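PDB 6KUN: 2-oxoglutarate-dependent dioxygenase DAO from Oryza sativa subsp. indica, which probably catalyses the irreversible 2-oxoglutarate-dependent oxidation of the auxin indole-3-acetic acid to inactive 2-oxoindole-3-acetic acid. Local coordinates for residues 173-178 with 246-251; 180-185 with 212-217. All coordinates share one frame; numbering follows the deposited sequence.

The chain leaves strand 168-173 through the loop 173-178, turns into strand 179-183, and passes through strands 191-194 and 201-203 before returning along strand 211-215. That return pairs with 180-185, so contact 2 closes the inner loop. The chain then forms helix 217-222 and strand 232-235, and strand 242-249 brings residues 246-251 back to 173-178, so contact 1 closes a wider loop in which contact 2 is nested. Strand 179-183 lies between strands 211-215 and 242-249 in the large sheet, tying the two contacts together. Thr174 OG1 and Asp217 OD1, 2.7 Å apart in a probable hydrogen bond, also join the active-site loop to helix 217-222.

Contact 1: residues 173-178 with 246-251; sequences HTDSGF and AMFLLA. With AKG (2-oxoglutaric acid), chain G; IAC (1H-indol-3-ylacetic acid), chain H.
The irregular loop 173-178 passes the end of strand 242-249, closest where Gly177 CA and Leu250 CA are 4.2 Å apart, and Phe178 N donates a bent hydrogen bond (140° at the hydrogen) to Leu249 O at 2.9 Å. Phe178 carries CG anti to its backbone N (chi1 -175°), so its ring runs alongside Leu249, with Phe178 CD2 3.7 Å from Leu249 CD1; Trp149 and Trp222 meet that ring edge-to-face. Asp175 crosses Phe248 at about a right angle: Asp175 OD2 comes to the ring edge, 4.0 Å from Phe248 CE2. OD2 also hydrogen-bonds Thr180 OG1, while Asp175 OD1 lies 3.0 Å from 2-oxoglutarate O2. His173 NE2 is 3.5 Å from the same O2, weak at best as a hydrogen bond; with ND1 bonded to Gln171 O, NE2 is probably the nitrogen offered to the metal. Ser176 OG, hydrogen-bonded to Tyr277, lies 3.1 Å from the indole N of the auxin. An alanine at Asp175 would probably cost the predicted iron site a ligand and Thr180 its partner. Asp175 OD1 and 2-oxoglutarate O2 would probably repel unless a cation or proton lay between them, as expected of the predicted Fe(2+) site of His173, Asp175 and His232.

Contact 2: residues 180-185 with 212-217; sequences TVLQED and VVNVGD
Val212 opens the pairing of strand segments 212-215 and 180-183, antiparallel with 149° between their directions. It forms a hydrogen-bonded pair with Leu182: Val212 N reaches Leu182 O at 3.0 Å, and Leu182 N reaches Val212 O at 2.8 Å, nearly along the C=O axis. The same carbonyl accepts a CA-H...O contact, Val212 O lying 3.4 Å from Val181 CA. The side chains of this pair meet at their roots, Val212 CB 4.4 Å from Leu182 CB. Val213 comes next, in a non-hydrogen-bonded pair with Val181, on the other face of the sheet. Here Val213 CG2 and Val181 CG2 approach to 4.2 Å, both side chains packing against helix 111-138, and Val213 CA makes a CA-H...O contact of 3.2 Å with Thr180 O. Asn214 restores the two-bond pattern opposite Thr180, with Asn214 N to Thr180 O at 2.9 Å and Thr180 N to Asn214 O at 2.8 Å. Its side chain crosses that of Leu182 at about a right angle. Val212, Asn214, Thr180 and Leu182 share one face, from which Leu182 touches 2-oxoglutarate. Val215 leaves this pairing, its backbone bonded instead to Gly32 and Val230. Gly216 then takes the N-cap position of helix 217-222, and Asp217, in its first turn, makes a salt bridge with Arg284, a residue of the auxin pocket. Two neighbouring strands with a hydrophobic face against a helix and a second face that reaches 2-oxoglutarate through Leu182 are characteristic of the major sheet of the jelly-roll (double-stranded beta-helix) core of 2-oxoglutarate-dependent oxygenases.

Contact 1: residues 173-178 with 246-251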
loop_
_atom_site.group_PDB
_atom_site.type_symbol
_atom_site.label_atom_id
_atom_site.label_comp_id
_atom_site.label_asym_id
_atom_site.label_seq_id
_atom_site.Cartn_x
_atom_site.Cartn_y
_atom_site.Cartn_z
ATOM N N HIS B 173 12.565 -5.393 23.643
ATOM C CA HIS B 173 13.750 -4.593 23.861
ATOM C C HIS B 173 13.383 -3.131 23.692
ATOM O O HIS B 173 12.296 -2.787 23.217
ATOM C CB HIS B 173 14.836 -4.956 22.859
ATOM C CG HIS B 173 14.454 -4.620 21.451
ATOM N ND1 HIS B 173 13.393 -5.222 20.805
ATOM C CD2 HIS B 173 14.951 -3.716 20.580
ATOM C CE1 HIS B 173 13.275 -4.727 19.588
ATOM N NE2 HIS B 173 14.211 -3.815 19.428
ATOM N N THR B 174 14.331 -2.279 24.051
ATOM C CA THR B 174 14.290 -0.858 23.731
ATOM C C THR B 174 15.366 -0.643 22.675
ATOM O O THR B 174 16.314 -1.404 22.599
ATOM C CB THR B 174 14.555 0.041 24.944
ATOM O OG1 THR B 174 15.837 -0.284 25.517
ATOM C CG2 THR B 174 13.436 -0.063 25.988
ATOM N N ASP B 175 15.223 0.421 21.901
ATOM C CA ASP B 175 16.324 0.898 21.088
ATOM C C ASP B 175 17.315 1.622 21.988
ATOM O O ASP B 175 16.908 2.398 22.851
ATOM C CB ASP B 175 15.829 1.865 20.010
ATOM C CG ASP B 175 14.845 1.228 19.051
ATOM O OD1 ASP B 175 14.831 -0.015 18.935
ATOM O OD2 ASP B 175 14.096 1.977 18.406
ATOM N N SER B 176 18.621 1.432 21.739
ATOM C CA SER B 176 19.626 2.073 22.583
ATOM C C SER B 176 19.702 3.575 22.325
ATOM O O SER B 176 20.076 4.345 23.229
ATOM C CB SER B 176 21.011 1.458 22.326
ATOM O OG SER B 176 21.371 1.606 20.971
ATOM N N GLY B 177 19.330 3.999 21.113
ATOM C CA GLY B 177 19.541 5.350 20.647
ATOM C C GLY B 177 18.506 6.353 21.116
ATOM O O GLY B 177 17.713 6.106 22.024
ATOM N N PHE B 178 18.486 7.491 20.426
ATOM C CA PHE B 178 17.653 8.629 20.818
ATOM C C PHE B 178 16.204 8.474 20.368
ATOM O O PHE B 178 15.272 8.474 21.207
ATOM C CB PHE B 178 18.319 9.912 20.243
ATOM C CG PHE B 178 17.686 11.181 20.632
ATOM C CD1 PHE B 178 17.769 11.650 21.952
ATOM C CD2 PHE B 178 17.011 11.955 19.694
ATOM C CE1 PHE B 178 17.155 12.847 22.319
ATOM C CE2 PHE B 178 16.357 13.119 20.052
ATOM C CZ PHE B 178 16.457 13.581 21.373
ATOM N N ALA B 246 13.636 1.382 8.757
ATOM C CA ALA B 246 13.822 2.159 9.977
ATOM C C ALA B 246 15.019 3.082 9.873
ATOM O O ALA B 246 16.026 2.753 9.232
ATOM C CB ALA B 246 13.998 1.241 11.218
ATOM N N MET B 247 14.903 4.239 10.498
ATOM C CA MET B 247 16.002 5.181 10.631
ATOM C C MET B 247 16.213 5.445 12.115
ATOM O O MET B 247 15.282 5.876 12.814
ATOM C CB MET B 247 15.679 6.492 9.908
ATOM C CG MET B 247 16.819 7.506 9.996
ATOM S SD MET B 247 18.330 7.065 9.102
ATOM C CE MET B 247 17.851 7.559 7.453
ATOM N N PHE B 248 17.401 5.143 12.600
ATOM C CA PHE B 248 17.768 5.272 14.018
ATOM C C PHE B 248 18.655 6.496 14.187
ATOM O O PHE B 248 19.757 6.544 13.651
ATOM C CB PHE B 248 18.473 4.039 14.543
ATOM C CG PHE B 248 17.709 2.764 14.335
ATOM C CD1 PHE B 248 17.770 2.087 13.132
ATOM C CD2 PHE B 248 16.944 2.228 15.357
ATOM C CE1 PHE B 248 17.096 0.901 12.956
ATOM C CE2 PHE B 248 16.268 1.022 15.172
ATOM C CZ PHE B 248 16.342 0.372 13.957
ATOM N N LEU B 249 18.137 7.496 14.887
ATOM C CA LEU B 249 18.929 8.626 15.341
ATOM C C LEU B 249 19.601 8.226 16.648
ATOM O O LEU B 249 18.910 7.941 17.642
ATOM C CB LEU B 249 18.054 9.840 15.573
ATOM C CG LEU B 249 18.489 11.238 15.203
ATOM C CD1 LEU B 249 17.619 12.218 16.023
ATOM C CD2 LEU B 249 19.878 11.583 15.323
ATOM N N LEU B 250 20.935 8.213 16.651
ATOM C CA LEU B 250 21.685 7.538 17.706
ATOM C C LEU B 250 22.087 8.454 18.858
ATOM O O LEU B 250 21.591 8.291 19.972
ATOM C CB LEU B 250 22.912 6.844 17.111
ATOM C CG LEU B 250 22.657 5.842 15.989
ATOM C CD1 LEU B 250 23.936 5.380 15.286
ATOM C CD2 LEU B 250 21.903 4.643 16.525
ATOM N N ALA B 251 23.028 9.362 18.630
ATOM C CA ALA B 251 23.579 10.184 19.709
ATOM C C ALA B 251 24.379 11.325 19.113
ATOM O O ALA B 251 24.545 11.364 17.895
ATOM C CB ALA B 251 24.455 9.356 20.647
HETATM C C1 AKG G . 12.894 -1.972 16.001
HETATM O O1 AKG G . 12.336 -1.059 15.355
HETATM O O2 AKG G . 13.970 -1.788 16.611
HETATM C C2 AKG G . 12.270 -3.291 16.048
HETATM O O5 AKG G . 11.948 -3.780 17.118
HETATM C C3 AKG G . 12.026 -4.047 14.763
HETATM C C4 AKG G . 11.516 -3.085 13.697
HETATM C C5 AKG G . 11.247 -3.846 12.421
HETATM O O3 AKG G . 10.065 -3.949 12.025
HETATM O O4 AKG G . 12.216 -4.342 11.807
HETATM C C IAC H . 22.075 -2.776 21.193
HETATM C C1 IAC H . 22.578 -3.282 20.042
HETATM C C2 IAC H . 22.571 -4.680 19.804
HETATM C C3 IAC H . 22.043 -5.529 20.746
HETATM C C4 IAC H . 21.518 -5.007 21.915
HETATM C C5 IAC H . 21.560 -3.653 22.132
HETATM C C7 IAC H . 23.023 -2.252 19.305
HETATM C C8 IAC H . 22.803 -1.074 19.996
HETATM C C17 IAC H . 23.698 -2.158 17.939
HETATM C C18 IAC H . 22.711 -2.217 16.788
HETATM N N IAC H . 22.212 -1.408 21.174
HETATM O O2 IAC H . 23.061 -2.816 15.733
HETATM O O3 IAC H . 21.583 -1.659 16.876
#

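Contact 2: residues 180-185 with 212-217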
loop_
_atom_site.group_PDB
_atom_site.type_symbol
_atom_site.label_atom_id
_atom_site.label_comp_id
_atom_site.label_asym_id
_atom_site.label_seq_id
_atom_site.Cartn_x
_atom_site.Cartn_y
_atom_site.Cartn_z
ATOM N N THR B 180 13.724 6.678 16.911
ATOM C CA THR B 180 13.662 5.816 15.752
ATOM C C THR B 180 12.406 6.103 14.955
ATOM O O THR B 180 11.319 6.173 15.536
ATOM C CB THR B 180 13.675 4.350 16.165
ATOM O OG1 THR B 180 14.828 4.109 16.961
ATOM C CG2 THR B 180 13.752 3.470 14.895
ATOM N N VAL B 181 12.547 6.254 13.621
ATOM C CA VAL B 181 11.398 6.417 12.749
ATOM C C VAL B 181 11.260 5.141 11.936
ATOM O O VAL B 181 12.200 4.748 11.247
ATOM C CB VAL B 181 11.498 7.642 11.826
ATOM C CG1 VAL B 181 10.201 7.786 11.023
ATOM C CG2 VAL B 181 11.740 8.876 12.615
ATOM N N LEU B 182 10.079 4.527 11.986
ATOM C CA LEU B 182 9.821 3.234 11.360
ATOM C C LEU B 182 8.736 3.388 10.295
ATOM O O LEU B 182 7.745 4.095 10.504
ATOM C CB LEU B 182 9.346 2.201 12.414
ATOM C CG LEU B 182 10.166 1.926 13.668
ATOM C CD1 LEU B 182 9.347 1.048 14.616
ATOM C CD2 LEU B 182 11.478 1.262 13.336
ATOM N N GLN B 183 8.906 2.660 9.194
ATOM C CA GLN B 183 7.866 2.479 8.189
ATOM C C GLN B 183 7.535 0.988 8.106
ATOM O O GLN B 183 8.311 0.203 7.559
ATOM C CB GLN B 183 8.332 2.997 6.828
ATOM C CG GLN B 183 7.371 2.701 5.690
ATOM C CD GLN B 183 6.830 3.959 5.041
ATOM O OE1 GLN B 183 7.302 4.381 3.986
ATOM N NE2 GLN B 183 5.831 4.566 5.672
ATOM N N GLU B 184 6.390 0.602 8.663
ATOM C CA GLU B 184 6.031 -0.805 8.806
ATOM C C GLU B 184 5.333 -1.287 7.541
ATOM O O GLU B 184 4.827 -0.506 6.740
ATOM C CB GLU B 184 5.124 -1.003 10.036
ATOM C CG GLU B 184 4.803 -2.461 10.397
ATOM C CD GLU B 184 4.024 -2.572 11.704
ATOM O OE1 GLU B 184 3.706 -1.517 12.294
ATOM O OE2 GLU B 184 3.733 -3.703 12.143
ATOM N N ASP B 185 5.341 -2.595 7.356
ATOM C CA ASP B 185 4.639 -3.199 6.233
ATOM C C ASP B 185 3.153 -2.934 6.366
ATOM O O ASP B 185 2.569 -3.269 7.392
ATOM C CB ASP B 185 4.904 -4.699 6.221
ATOM C CG ASP B 185 4.737 -5.290 4.860
ATOM O OD1 ASP B 185 3.853 -4.808 4.113
ATOM O OD2 ASP B 185 5.511 -6.223 4.545
ATOM N N VAL B 212 5.849 5.503 12.371
ATOM C CA VAL B 212 5.871 5.360 13.828
ATOM C C VAL B 212 7.194 5.881 14.342
ATOM O O VAL B 212 8.249 5.563 13.775
ATOM C CB VAL B 212 5.667 3.883 14.217
ATOM C CG1 VAL B 212 5.712 3.697 15.716
ATOM C CG2 VAL B 212 4.370 3.370 13.625
ATOM N N VAL B 213 7.157 6.653 15.428
ATOM C CA VAL B 213 8.343 7.137 16.106
ATOM C C VAL B 213 8.429 6.490 17.484
ATOM O O VAL B 213 7.442 6.461 18.230
ATOM C CB VAL B 213 8.347 8.672 16.211
ATOM C CG1 VAL B 213 9.654 9.132 16.906
ATOM C CG2 VAL B 213 8.173 9.296 14.820
ATOM N N ASN B 214 9.594 5.935 17.809
ATOM C CA ASN B 214 9.842 5.373 19.141
ATOM C C ASN B 214 11.007 6.083 19.806
ATOM O O ASN B 214 12.058 6.322 19.177
ATOM C CB ASN B 214 10.198 3.841 19.045
ATOM C CG ASN B 214 8.984 2.992 18.687
ATOM O OD1 ASN B 214 7.848 3.420 18.821
ATOM N ND2 ASN B 214 9.247 1.775 18.219
ATOM N N VAL B 215 10.856 6.357 21.098
ATOM C CA VAL B 215 11.934 6.921 21.915
ATOM C C VAL B 215 12.783 5.791 22.447
ATOM O O VAL B 215 12.255 4.798 22.948
ATOM C CB VAL B 215 11.358 7.753 23.093
ATOM C CG1 VAL B 215 12.494 8.304 23.958
ATOM C CG2 VAL B 215 10.447 8.854 22.558
ATOM N N GLY B 216 14.100 5.965 22.404
ATOM C CA GLY B 216 15.035 4.978 22.883
ATOM C C GLY B 216 15.747 5.412 24.160
ATOM O O GLY B 216 15.434 6.424 24.784
ATOM N N ASP B 217 16.723 4.601 24.554
ATOM C CA ASP B 217 17.350 4.763 25.875
ATOM C C ASP B 217 18.056 6.097 25.972
ATOM O O ASP B 217 17.937 6.791 26.974
ATOM C CB ASP B 217 18.340 3.648 26.167
ATOM C CG ASP B 217 17.687 2.288 26.355
ATOM O OD1 ASP B 217 16.454 2.174 26.461
ATOM O OD2 ASP B 217 18.486 1.290 26.376
#